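Local coordinates for 3-oxoacyl-[acyl-carrier-protein] synthase 3 (Pseudomonas aeruginosa, PDB 2X3E), which probably catalyses the first condensation of fatty acid synthesis, combining the acetyl group of acetyl-CoA with malonyl-ACP, with loss of CO2, to give 3-oxobutanoyl-ACP, and works as a homodimer, at residues H144-D147 with T153-L156. The protein carries 1 engineered substitution. Numbering follows the deposited sequence.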
ATOM      1  N   HIS A 144     -12.699  -4.488 -14.779  1.00 20.51           N
ATOM      2  CA  HIS A 144     -12.429  -3.213 -15.459  1.00 21.22           C
ATOM      3  C   HIS A 144     -11.133  -3.255 -16.261  1.00 21.14           C
ATOM      4  O   HIS A 144     -10.957  -2.466 -17.184  1.00 21.76           O
ATOM      5  CB  HIS A 144     -12.349  -2.047 -14.468  1.00 21.04           C
ATOM      6  CG  HIS A 144     -13.644  -1.743 -13.786  1.00 22.69           C
ATOM      7  ND1 HIS A 144     -13.717  -1.404 -12.453  1.00 23.64           N
ATOM      8  CD2 HIS A 144     -14.916  -1.725 -14.249  1.00 24.05           C
ATOM      9  CE1 HIS A 144     -14.978  -1.191 -12.123  1.00 23.29           C
ATOM     10  NE2 HIS A 144     -15.726  -1.381 -13.195  1.00 25.13           N
ATOM     11  N   THR A 145     -10.242  -4.183 -15.909  1.00 20.43           N
ATOM     12  CA  THR A 145      -8.884  -4.238 -16.444  1.00 20.23           C
ATOM     13  C   THR A 145      -8.670  -5.359 -17.469  1.00 20.62           C
ATOM     14  O   THR A 145      -7.567  -5.525 -17.984  1.00 20.89           O
ATOM     15  CB  THR A 145      -7.862  -4.434 -15.293  1.00 19.37           C
ATOM     16  OG1 THR A 145      -7.897  -5.794 -14.837  1.00 19.13           O
ATOM     17  CG2 THR A 145      -8.174  -3.504 -14.119  1.00 18.70           C
ATOM     18  N   LEU A 146      -9.714  -6.127 -17.765  1.00 20.62           N
ATOM     19  CA  LEU A 146      -9.577  -7.263 -18.670  1.00 21.02           C
ATOM     20  C   LEU A 146      -9.737  -6.831 -20.120  1.00 22.24           C
ATOM     21  O   LEU A 146     -10.509  -5.921 -20.428  1.00 21.99           O
ATOM     22  CB  LEU A 146     -10.603  -8.347 -18.333  1.00 20.87           C
ATOM     23  CG  LEU A 146     -10.526  -8.906 -16.908  1.00 19.88           C
ATOM     24  CD1 LEU A 146     -11.530 -10.041 -16.702  1.00 20.30           C
ATOM     25  CD2 LEU A 146      -9.101  -9.378 -16.571  1.00 19.02           C
ATOM     26  N   ASP A 147      -8.992  -7.491 -21.002  1.00 23.10           N
ATOM     27  CA  ASP A 147      -9.175  -7.348 -22.436  1.00 24.69           C
ATOM     28  C   ASP A 147     -10.554  -7.911 -22.776  1.00 25.60           C
ATOM     29  O   ASP A 147     -10.814  -9.080 -22.493  1.00 25.29           O
ATOM     30  CB  ASP A 147      -8.083  -8.132 -23.172  1.00 25.11           C
ATOM     31  CG  ASP A 147      -8.122  -7.950 -24.684  1.00 26.96           C
ATOM     32  OD1 ASP A 147      -9.153  -7.517 -25.246  1.00 27.61           O
ATOM     33  OD2 ASP A 147      -7.094  -8.259 -25.316  1.00 27.74           O
ATOM     34  N   THR A 153      -9.058 -14.912 -19.385  1.00 24.40           N
ATOM     35  CA  THR A 153      -9.126 -14.073 -18.186  1.00 22.93           C
ATOM     36  C   THR A 153     -10.562 -13.694 -17.828  1.00 22.34           C
ATOM     37  O   THR A 153     -10.918 -13.663 -16.652  1.00 21.47           O
ATOM     38  CB  THR A 153      -8.273 -12.783 -18.295  1.00 22.57           C
ATOM     39  OG1 THR A 153      -8.638 -12.050 -19.469  1.00 22.96           O
ATOM     40  CG2 THR A 153      -6.787 -13.121 -18.333  1.00 22.77           C
ATOM     41  N   ARG A 154     -11.385 -13.407 -18.831  1.00 22.69           N
ATOM     42  CA  ARG A 154     -12.790 -13.078 -18.578  1.00 22.59           C
ATOM     43  C   ARG A 154     -13.581 -14.264 -18.012  1.00 22.75           C
ATOM     44  O   ARG A 154     -14.530 -14.070 -17.253  1.00 22.41           O
ATOM     45  CB  ARG A 154     -13.454 -12.526 -19.837  1.00 23.44           C
ATOM     46  CG  ARG A 154     -12.905 -11.160 -20.227  1.00 23.22           C
ATOM     47  CD  ARG A 154     -13.749 -10.503 -21.282  1.00 24.05           C
ATOM     48  NE  ARG A 154     -15.093 -10.229 -20.780  1.00 23.69           N
ATOM     49  CZ  ARG A 154     -16.157 -10.004 -21.546  1.00 24.34           C
ATOM     50  NH1 ARG A 154     -16.060 -10.014 -22.871  1.00 26.14           N
ATOM     51  NH2 ARG A 154     -17.333  -9.776 -20.976  1.00 24.24           N
ATOM     52  N   ALA A 155     -13.176 -15.483 -18.367  1.00 23.20           N
ATOM     53  CA  ALA A 155     -13.784 -16.690 -17.797  1.00 23.55           C
ATOM     54  C   ALA A 155     -13.429 -16.881 -16.315  1.00 22.52           C
ATOM     55  O   ALA A 155     -14.199 -17.482 -15.568  1.00 22.82           O
ATOM     56  CB  ALA A 155     -13.375 -17.922 -18.601  1.00 24.31           C
ATOM     57  N   LEU A 156     -12.279 -16.360 -15.892  1.00 21.87           N
ATOM     58  CA  LEU A 156     -11.745 -16.628 -14.556  1.00 21.07           C
ATOM     59  C   LEU A 156     -12.078 -15.535 -13.536  1.00 20.19           C
ATOM     60  O   LEU A 156     -12.485 -15.832 -12.407  1.00 19.37           O
ATOM     61  CB  LEU A 156     -10.221 -16.802 -14.640  1.00 21.00           C
ATOM     62  CG  LEU A 156      -9.433 -17.075 -13.356  1.00 20.51           C
ATOM     63  CD1 LEU A 156      -9.929 -18.343 -12.684  1.00 20.69           C
ATOM     64  CD2 LEU A 156      -7.939 -17.180 -13.675  1.00 20.91           C
TER
HETATM   65  O   HOH W   1      -7.305  -9.587 -19.742  1.00 14.29           O
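In the connection that leaves strand 133-140 of the thiolase-like fold and turns into helix 151-156, Leu146 packs against Thr153 and Arg154 of that short helix. Its two methyl groups divide the work. Leu146 CD1 lies against the helix backbone, 3.7 Å from Thr153 O and 3.8 Å from Arg154 CA, while Leu146 CD2 rests 3.9 Å from Thr153 CB, and the side chains of Leu146 and Thr153 run past each other in opposite directions. Leu146 CD1 makes only van der Waals contact with Thr153 O, which accepts the backbone N-H of Leu156. With CG turned away from its carbonyl carbon (chi1 -68°), Arg154 brings its CG and CD alongside the Leu146 side chain and Asp147 O; Arg154 CD comes 3.5 Å from Asp147 O. The stem then bends at chi3 (64°), and the guanidinium group leaves this contact, its NH1 hydrogen-bonded to Pro148 O and salt-bridged to Glu28 OE2. No direct hydrogen bond joins the two segments. One water bridges them, accepting from Asp147 N at 3.0 Å and donating to Thr153 OG1 at 2.8 Å; the same hydroxyl is hydrogen-bonded to Asp150 OD1. Leu146 lies about 9 Å, side chain to side chain, from Asn280, a predicted catalytic residue, placing this loop-against-helix packing, with its bridging water, near the probable active site of a FabH-type condensing enzyme.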